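Local coordinates for type VI secretion system component (Escherichia coli O6, PDB 2P5Z), which is a component of the type VI secretion system that resembles the T4 phage tail proteins gp27 and gp5 and probably forms part of a phage-tail-like injection device, at residues Ala160-Val164 with Glu425-Val429; Gly183-Arg187 with Ile199-Asp204. All coordinates share one frame; numbering follows the deposited sequence.

Contact 1 of 2, residues Ala160-Val164 with Glu425-Val429; sequences AREQV and ESLWV
The side-chain amide of Gln163 bonds to both backbone polar groups of Trp428. Trp428 N donates to Gln163 OE1 at 2.7 Å, and the bond is nearly straight, 167° at the hydrogen. Gln163 NE2 donates in return to Trp428 O at 3.0 Å. This second bond is more bent, 139°, and the carbonyl oxygen lies somewhat out of the amide plane. The two bonds together fix the rotation of the amide. They also use the N-H and C=O of a residue on an outermost strand of its sheet, in place of a neighbouring strand. Gln163 reaches this edge because its chain is extended beyond CG (chi2 -171°).

Carbon atoms flank the amide. Leu427 crosses Gln163 at about a right angle and brings CD2 to 3.4 Å from Gln163 OE1. Trp428 CB lies 3.6 Å from the same OE1, which sits at the indole edge, near the ring plane. The rest of the indole leads away, and its ring meets that of His402.

Glu162 stands at the margin. Its OE2 is 4.2 Å from Trp428 CB, and its salt bridge goes to Arg408 instead.

Strand 161-166 pairs with strand 124-127, whose Ile125 and Gln127 also touch Leu427 and Trp428, respectively. Strand 426-429 borders strand 409-412 in the five-stranded antiparallel sheet of the OB domain. The contact thus joins this domain, at the surface, to the part that probably corresponds to gp27.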
ATOM      1  N   ALA A 160       0.558  26.010  23.920  1.00 66.53           N
ATOM      2  CA  ALA A 160       1.038  24.853  24.655  1.00 66.59           C
ATOM      3  C   ALA A 160      -0.041  23.770  24.556  1.00 64.98           C
ATOM      4  O   ALA A 160      -1.238  24.064  24.543  1.00 61.88           O
ATOM      5  CB  ALA A 160       1.330  25.209  26.098  1.00 63.86           C
ATOM      6  N   ARG A 161       0.391  22.528  24.411  1.00 63.84           N
ATOM      7  CA  ARG A 161      -0.533  21.415  24.380  1.00 64.36           C
ATOM      8  C   ARG A 161      -0.352  20.700  25.693  1.00 63.02           C
ATOM      9  O   ARG A 161       0.764  20.534  26.163  1.00 61.96           O
ATOM     10  CB  ARG A 161      -0.186  20.465  23.242  1.00 66.90           C
ATOM     11  CG  ARG A 161      -0.237  21.072  21.861  1.00 68.12           C
ATOM     12  CD  ARG A 161      -1.527  20.721  21.157  1.00 68.99           C
ATOM     13  NE  ARG A 161      -1.430  20.995  19.727  1.00 73.54           N
ATOM     14  CZ  ARG A 161      -1.003  20.119  18.822  1.00 71.60           C
ATOM     15  NH1 ARG A 161      -0.635  18.899  19.193  1.00 69.29           N
ATOM     16  NH2 ARG A 161      -0.950  20.462  17.543  1.00 70.41           N
ATOM     17  N   GLU A 162      -1.446  20.273  26.289  1.00 62.76           N
ATOM     18  CA  GLU A 162      -1.362  19.673  27.597  1.00 62.65           C
ATOM     19  C   GLU A 162      -0.606  18.359  27.541  1.00 56.23           C
ATOM     20  O   GLU A 162       0.409  18.205  28.209  1.00 59.41           O
ATOM     21  CB  GLU A 162      -2.758  19.474  28.174  1.00 68.47           C
ATOM     22  CG  GLU A 162      -2.745  19.292  29.667  1.00 78.74           C
ATOM     23  CD  GLU A 162      -3.861  18.396  30.154  1.00 82.65           C
ATOM     24  OE1 GLU A 162      -4.951  18.383  29.529  1.00 81.26           O
ATOM     25  OE2 GLU A 162      -3.645  17.706  31.181  1.00 85.50           O
ATOM     26  N   GLN A 163      -1.103  17.422  26.740  1.00 50.43           N
ATOM     27  CA  GLN A 163      -0.448  16.136  26.541  1.00 48.80           C
ATOM     28  C   GLN A 163      -0.390  15.783  25.047  1.00 47.54           C
ATOM     29  O   GLN A 163      -1.355  15.988  24.311  1.00 43.87           O
ATOM     30  CB  GLN A 163      -1.171  15.018  27.298  1.00 48.04           C
ATOM     31  CG  GLN A 163      -1.303  15.245  28.778  1.00 56.03           C
ATOM     32  CD  GLN A 163      -1.821  14.037  29.522  1.00 54.18           C
ATOM     33  OE1 GLN A 163      -1.083  13.399  30.271  1.00 58.84           O
ATOM     34  NE2 GLN A 163      -3.087  13.722  29.328  1.00 51.69           N
ATOM     35  N   VAL A 164       0.743  15.243  24.604  1.00 45.69           N
ATOM     36  CA  VAL A 164       0.909  14.833  23.212  1.00 45.19           C
ATOM     37  C   VAL A 164       1.593  13.487  23.207  1.00 43.44           C
ATOM     38  O   VAL A 164       2.701  13.353  23.726  1.00 46.08           O
ATOM     39  CB  VAL A 164       1.761  15.841  22.408  1.00 46.51           C
ATOM     40  CG1 VAL A 164       2.210  15.232  21.054  1.00 49.34           C
ATOM     41  CG2 VAL A 164       0.994  17.142  22.169  1.00 39.52           C
ATOM     42  N   GLU A 425       6.344   8.492  30.658  1.00 57.39           N
ATOM     43  CA  GLU A 425       5.451   7.341  30.732  1.00 57.24           C
ATOM     44  C   GLU A 425       4.126   7.685  31.387  1.00 56.27           C
ATOM     45  O   GLU A 425       3.274   6.819  31.548  1.00 53.51           O
ATOM     46  CB  GLU A 425       6.087   6.198  31.535  1.00 59.74           C
ATOM     47  CG  GLU A 425       7.607   6.080  31.443  1.00 69.72           C
ATOM     48  CD  GLU A 425       8.350   6.865  32.527  1.00 73.69           C
ATOM     49  OE1 GLU A 425       7.680   7.418  33.430  1.00 75.62           O
ATOM     50  OE2 GLU A 425       9.603   6.933  32.461  1.00 72.78           O
ATOM     51  N   SER A 426       3.942   8.931  31.803  1.00 55.58           N
ATOM     52  CA  SER A 426       2.785   9.196  32.638  1.00 54.56           C
ATOM     53  C   SER A 426       1.710  10.036  31.950  1.00 58.30           C
ATOM     54  O   SER A 426       2.003  10.928  31.155  1.00 61.16           O
ATOM     55  CB  SER A 426       3.212   9.714  34.022  1.00 53.08           C
ATOM     56  OG  SER A 426       3.109  11.118  34.133  1.00 54.44           O
ATOM     57  N   LEU A 427       0.456   9.743  32.268  1.00 60.05           N
ATOM     58  CA  LEU A 427      -0.660  10.191  31.464  1.00 61.13           C
ATOM     59  C   LEU A 427      -1.819  10.625  32.352  1.00 65.78           C
ATOM     60  O   LEU A 427      -2.210   9.889  33.259  1.00 67.56           O
ATOM     61  CB  LEU A 427      -1.089   9.020  30.581  1.00 59.17           C
ATOM     62  CG  LEU A 427      -1.824   9.157  29.252  1.00 58.32           C
ATOM     63  CD1 LEU A 427      -3.265   8.888  29.462  1.00 57.91           C
ATOM     64  CD2 LEU A 427      -1.607  10.498  28.567  1.00 60.26           C
ATOM     65  N   TRP A 428      -2.365  11.811  32.088  1.00 68.32           N
ATOM     66  CA  TRP A 428      -3.487  12.356  32.857  1.00 71.54           C
ATOM     67  C   TRP A 428      -4.809  11.994  32.217  1.00 71.45           C
ATOM     68  O   TRP A 428      -5.136  12.483  31.145  1.00 71.15           O
ATOM     69  CB  TRP A 428      -3.365  13.876  32.994  1.00 78.75           C
ATOM     70  CG  TRP A 428      -2.360  14.267  34.014  1.00 81.41           C
ATOM     71  CD1 TRP A 428      -1.062  14.627  33.797  1.00 82.30           C
ATOM     72  CD2 TRP A 428      -2.554  14.295  35.434  1.00 84.96           C
ATOM     73  NE1 TRP A 428      -0.435  14.891  34.992  1.00 83.80           N
ATOM     74  CE2 TRP A 428      -1.329  14.699  36.014  1.00 85.45           C
ATOM     75  CE3 TRP A 428      -3.647  14.025  36.274  1.00 84.82           C
ATOM     76  CZ2 TRP A 428      -1.169  14.845  37.396  1.00 83.44           C
ATOM     77  CZ3 TRP A 428      -3.485  14.167  37.646  1.00 82.69           C
ATOM     78  CH2 TRP A 428      -2.257  14.578  38.192  1.00 82.41           C
ATOM     79  N   VAL A 429      -5.590  11.157  32.888  1.00 72.98           N
ATOM     80  CA  VAL A 429      -6.701  10.505  32.207  1.00 74.20           C
ATOM     81  C   VAL A 429      -8.010  10.392  33.024  1.00 77.15           C
ATOM     82  O   VAL A 429      -7.989  10.218  34.241  1.00 77.97           O
ATOM     83  CB  VAL A 429      -6.200   9.146  31.627  1.00 72.30           C
ATOM     84  CG1 VAL A 429      -6.129   8.041  32.677  1.00 72.75           C
ATOM     85  CG2 VAL A 429      -6.984   8.735  30.428  1.00 71.25           C
TER

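Contact 2 of 2, residues Gly183-Arg187 with Ile199-Asp204; sequences GIWFR and IEFYDD
Glu200 OE1 is approached by two groups, Arg187 from across the hairpin and Tyr202 from its own strand. Tyr202 OH donates to Glu200 OE1 at 2.5 Å. Arg187 NH2 faces Glu200 OE1 across the strands at 3.6 Å. That oxygen lies over the face of the guanidinium, so the salt bridge rests on charge alone. Arg187 is extended from CG to NE, and its guanidinium runs nearly parallel to the Tyr202 ring, with planes 12° apart. A long, weak ion pair also links Arg187 to Glu209.

Trp185 and Tyr202 form a hydrogen-bonded antiparallel pair, with Trp185 N to Tyr202 O and Tyr202 N to Trp185 O both 2.8 Å. Arg187 and Glu200 form the next such pair. Trp185, Arg187, Glu200 and Tyr202 share one face of the hairpin. With chi1 at 55°, the Trp185 indole folds over its partner. Tyr202 CB sits over the indole face, 3.8 Å from the centroid of the six-membered ring, in a CH-pi contact. The two aromatic rings meet obliquely, planes 40° apart.

Phe186 and Phe201 make the non-hydrogen-bonded pair on the other face. Their side chains lie side by side, and Phe186 CB is 3.8 Å from Phe201 CD1. Ile199 CG2 packs against Phe186 CB at 3.9 Å.

Gly183 ends helix 171-182 in a Schellman motif, so that only Gly183 and Ile184 separate the helix from strand 185-191. Leu179 of that helix packs on Ile184, Phe186 and Phe201. Strand 196-202 is central in its three-stranded sheet, between 185-191 and the parallel strand 150-153.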
ATOM      1  N   GLY A 183       1.049  22.886  10.010  1.00 52.04           N
ATOM      2  CA  GLY A 183       1.470  23.556   8.784  1.00 48.35           C
ATOM      3  C   GLY A 183       2.818  24.250   8.832  1.00 47.25           C
ATOM      4  O   GLY A 183       3.046  25.211   8.096  1.00 48.19           O
ATOM      5  N   ILE A 184       3.706  23.783   9.707  1.00 44.68           N
ATOM      6  CA  ILE A 184       5.077  24.285   9.752  1.00 45.08           C
ATOM      7  C   ILE A 184       5.874  23.473   8.739  1.00 44.28           C
ATOM      8  O   ILE A 184       5.643  22.275   8.556  1.00 42.53           O
ATOM      9  CB  ILE A 184       5.712  24.150  11.181  1.00 45.82           C
ATOM     10  CG1 ILE A 184       5.079  25.138  12.157  1.00 46.35           C
ATOM     11  CG2 ILE A 184       7.224  24.423  11.187  1.00 43.66           C
ATOM     12  CD1 ILE A 184       5.476  24.884  13.610  1.00 42.40           C
ATOM     13  N   TRP A 185       6.799  24.133   8.058  1.00 45.42           N
ATOM     14  CA  TRP A 185       7.630  23.446   7.095  1.00 45.74           C
ATOM     15  C   TRP A 185       9.097  23.715   7.318  1.00 46.09           C
ATOM     16  O   TRP A 185       9.474  24.677   7.992  1.00 48.52           O
ATOM     17  CB  TRP A 185       7.236  23.807   5.666  1.00 42.39           C
ATOM     18  CG  TRP A 185       7.219  25.259   5.350  1.00 40.83           C
ATOM     19  CD1 TRP A 185       6.174  26.120   5.526  1.00 42.41           C
ATOM     20  CD2 TRP A 185       8.269  26.017   4.752  1.00 40.49           C
ATOM     21  NE1 TRP A 185       6.518  27.381   5.093  1.00 44.26           N
ATOM     22  CE2 TRP A 185       7.800  27.346   4.612  1.00 42.16           C
ATOM     23  CE3 TRP A 185       9.566  25.714   4.335  1.00 42.25           C
ATOM     24  CZ2 TRP A 185       8.579  28.367   4.062  1.00 42.98           C
ATOM     25  CZ3 TRP A 185      10.350  26.741   3.783  1.00 43.90           C
ATOM     26  CH2 TRP A 185       9.850  28.047   3.654  1.00 42.52           C
ATOM     27  N   PHE A 186       9.924  22.857   6.744  1.00 42.42           N
ATOM     28  CA  PHE A 186      11.348  23.067   6.822  1.00 44.30           C
ATOM     29  C   PHE A 186      12.128  22.896   5.509  1.00 48.04           C
ATOM     30  O   PHE A 186      11.680  22.226   4.567  1.00 45.77           O
ATOM     31  CB  PHE A 186      11.969  22.215   7.937  1.00 34.40           C
ATOM     32  CG  PHE A 186      11.761  20.736   7.787  1.00 28.55           C
ATOM     33  CD1 PHE A 186      10.613  20.123   8.278  1.00 26.66           C
ATOM     34  CD2 PHE A 186      12.744  19.942   7.206  1.00 26.86           C
ATOM     35  CE1 PHE A 186      10.438  18.738   8.172  1.00 29.38           C
ATOM     36  CE2 PHE A 186      12.580  18.548   7.089  1.00 24.75           C
ATOM     37  CZ  PHE A 186      11.437  17.944   7.602  1.00 28.07           C
ATOM     38  N   ARG A 187      13.311  23.500   5.485  1.00 48.48           N
ATOM     39  CA  ARG A 187      14.281  23.243   4.450  1.00 52.92           C
ATOM     40  C   ARG A 187      15.666  23.137   5.051  1.00 54.71           C
ATOM     41  O   ARG A 187      15.881  23.477   6.216  1.00 58.35           O
ATOM     42  CB  ARG A 187      14.269  24.357   3.407  1.00 55.77           C
ATOM     43  CG  ARG A 187      14.836  25.674   3.861  1.00 56.96           C
ATOM     44  CD  ARG A 187      14.397  26.727   2.880  1.00 63.65           C
ATOM     45  NE  ARG A 187      14.866  28.056   3.233  1.00 68.77           N
ATOM     46  CZ  ARG A 187      16.035  28.555   2.856  1.00 70.90           C
ATOM     47  NH1 ARG A 187      16.867  27.829   2.109  1.00 69.31           N
ATOM     48  NH2 ARG A 187      16.368  29.781   3.238  1.00 73.08           N
ATOM     49  N   ILE A 199      18.806  22.683   9.611  1.00 44.76           N
ATOM     50  CA  ILE A 199      17.351  22.626   9.390  1.00 41.27           C
ATOM     51  C   ILE A 199      16.677  23.944   9.738  1.00 43.09           C
ATOM     52  O   ILE A 199      16.737  24.396  10.865  1.00 49.32           O
ATOM     53  CB  ILE A 199      16.690  21.576  10.302  1.00 42.99           C
ATOM     54  CG1 ILE A 199      17.429  20.236  10.223  1.00 43.73           C
ATOM     55  CG2 ILE A 199      15.201  21.442   9.984  1.00 36.73           C
ATOM     56  CD1 ILE A 199      17.083  19.306  11.350  1.00 42.58           C
ATOM     57  N   GLU A 200      16.002  24.569   8.795  1.00 41.86           N
ATOM     58  CA  GLU A 200      15.357  25.811   9.118  1.00 38.65           C
ATOM     59  C   GLU A 200      13.882  25.629   9.017  1.00 42.23           C
ATOM     60  O   GLU A 200      13.396  25.204   7.983  1.00 49.06           O
ATOM     61  CB  GLU A 200      15.830  26.921   8.187  1.00 41.86           C
ATOM     62  CG  GLU A 200      17.345  26.977   8.077  1.00 47.42           C
ATOM     63  CD  GLU A 200      17.833  28.184   7.339  1.00 53.55           C
ATOM     64  OE1 GLU A 200      17.020  28.813   6.625  1.00 55.17           O
ATOM     65  OE2 GLU A 200      19.041  28.497   7.480  1.00 57.54           O
ATOM     66  N   PHE A 201      13.173  25.963  10.089  1.00 41.81           N
ATOM     67  CA  PHE A 201      11.724  25.826  10.149  1.00 38.15           C
ATOM     68  C   PHE A 201      11.050  27.163   9.884  1.00 40.39           C
ATOM     69  O   PHE A 201      11.544  28.211  10.320  1.00 41.61           O
ATOM     70  CB  PHE A 201      11.279  25.317  11.523  1.00 32.82           C
ATOM     71  CG  PHE A 201      11.858  23.966  11.917  1.00 31.99           C
ATOM     72  CD1 PHE A 201      11.195  22.781  11.581  1.00 31.19           C
ATOM     73  CD2 PHE A 201      13.025  23.884  12.666  1.00 29.24           C
ATOM     74  CE1 PHE A 201      11.690  21.538  11.968  1.00 27.74           C
ATOM     75  CE2 PHE A 201      13.531  22.645  13.055  1.00 32.04           C
ATOM     76  CZ  PHE A 201      12.849  21.462  12.703  1.00 30.82           C
ATOM     77  N   TYR A 202       9.921  27.129   9.173  1.00 41.03           N
ATOM     78  CA  TYR A 202       9.143  28.333   8.870  1.00 41.40           C
ATOM     79  C   TYR A 202       7.678  27.954   8.774  1.00 44.12           C
ATOM     80  O   TYR A 202       7.357  26.784   8.546  1.00 40.44           O
ATOM     81  CB  TYR A 202       9.524  28.929   7.510  1.00 46.15           C
ATOM     82  CG  TYR A 202      10.972  29.273   7.317  1.00 46.55           C
ATOM     83  CD1 TYR A 202      11.495  30.467   7.806  1.00 46.87           C
ATOM     84  CD2 TYR A 202      11.818  28.405   6.654  1.00 44.85           C
ATOM     85  CE1 TYR A 202      12.814  30.796   7.612  1.00 46.31           C
ATOM     86  CE2 TYR A 202      13.138  28.712   6.474  1.00 47.02           C
ATOM     87  CZ  TYR A 202      13.633  29.909   6.950  1.00 48.35           C
ATOM     88  OH  TYR A 202      14.965  30.203   6.784  1.00 49.69           O
ATOM     89  N   ASP A 203       6.806  28.955   8.901  1.00 46.63           N
ATOM     90  CA  ASP A 203       5.373  28.768   8.753  1.00 51.32           C
ATOM     91  C   ASP A 203       4.687  29.716   7.762  1.00 53.13           C
ATOM     92  O   ASP A 203       3.462  29.623   7.547  1.00 47.39           O
ATOM     93  CB  ASP A 203       4.652  28.763  10.112  1.00 56.10           C
ATOM     94  CG  ASP A 203       4.893  30.026  10.959  1.00 61.28           C
ATOM     95  OD1 ASP A 203       5.111  31.130  10.419  1.00 61.47           O
ATOM     96  OD2 ASP A 203       4.816  29.906  12.211  1.00 63.98           O
ATOM     97  N   ASP A 204       5.459  30.619   7.159  1.00 55.03           N
ATOM     98  CA  ASP A 204       4.891  31.520   6.152  1.00 61.73           C
ATOM     99  C   ASP A 204       5.846  31.898   5.020  1.00 64.79           C
ATOM    100  O   ASP A 204       7.028  31.528   5.025  1.00 68.13           O
ATOM    101  CB  ASP A 204       4.318  32.789   6.805  1.00 62.63           C
ATOM    102  CG  ASP A 204       5.391  33.794   7.191  1.00 66.13           C
ATOM    103  OD1 ASP A 204       6.544  33.400   7.503  1.00 67.37           O
ATOM    104  OD2 ASP A 204       5.077  34.999   7.193  1.00 68.24           O
TER

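Overall arrangement
The centres of the two contacts lie 25 Å apart, and their nearest atoms are about 8 Å apart without touching. Along the chain, residues 160-164 come first. Helix 171-182 and both segments of contact 2 follow, and residues 425-429 come much later. Contact 2 is local and buried. It builds the hairpin of strands 185-191 and 196-202 within the probable gp27 counterpart. Contact 1 is a surface contact between distant parts of the sequence. It joins the two-stranded sheet of 124-127 and 161-166 to the OB domain. The contacts share no sheet. One shapes a domain interior, and the other links parts of this single chain that probably correspond to gp27 and gp5.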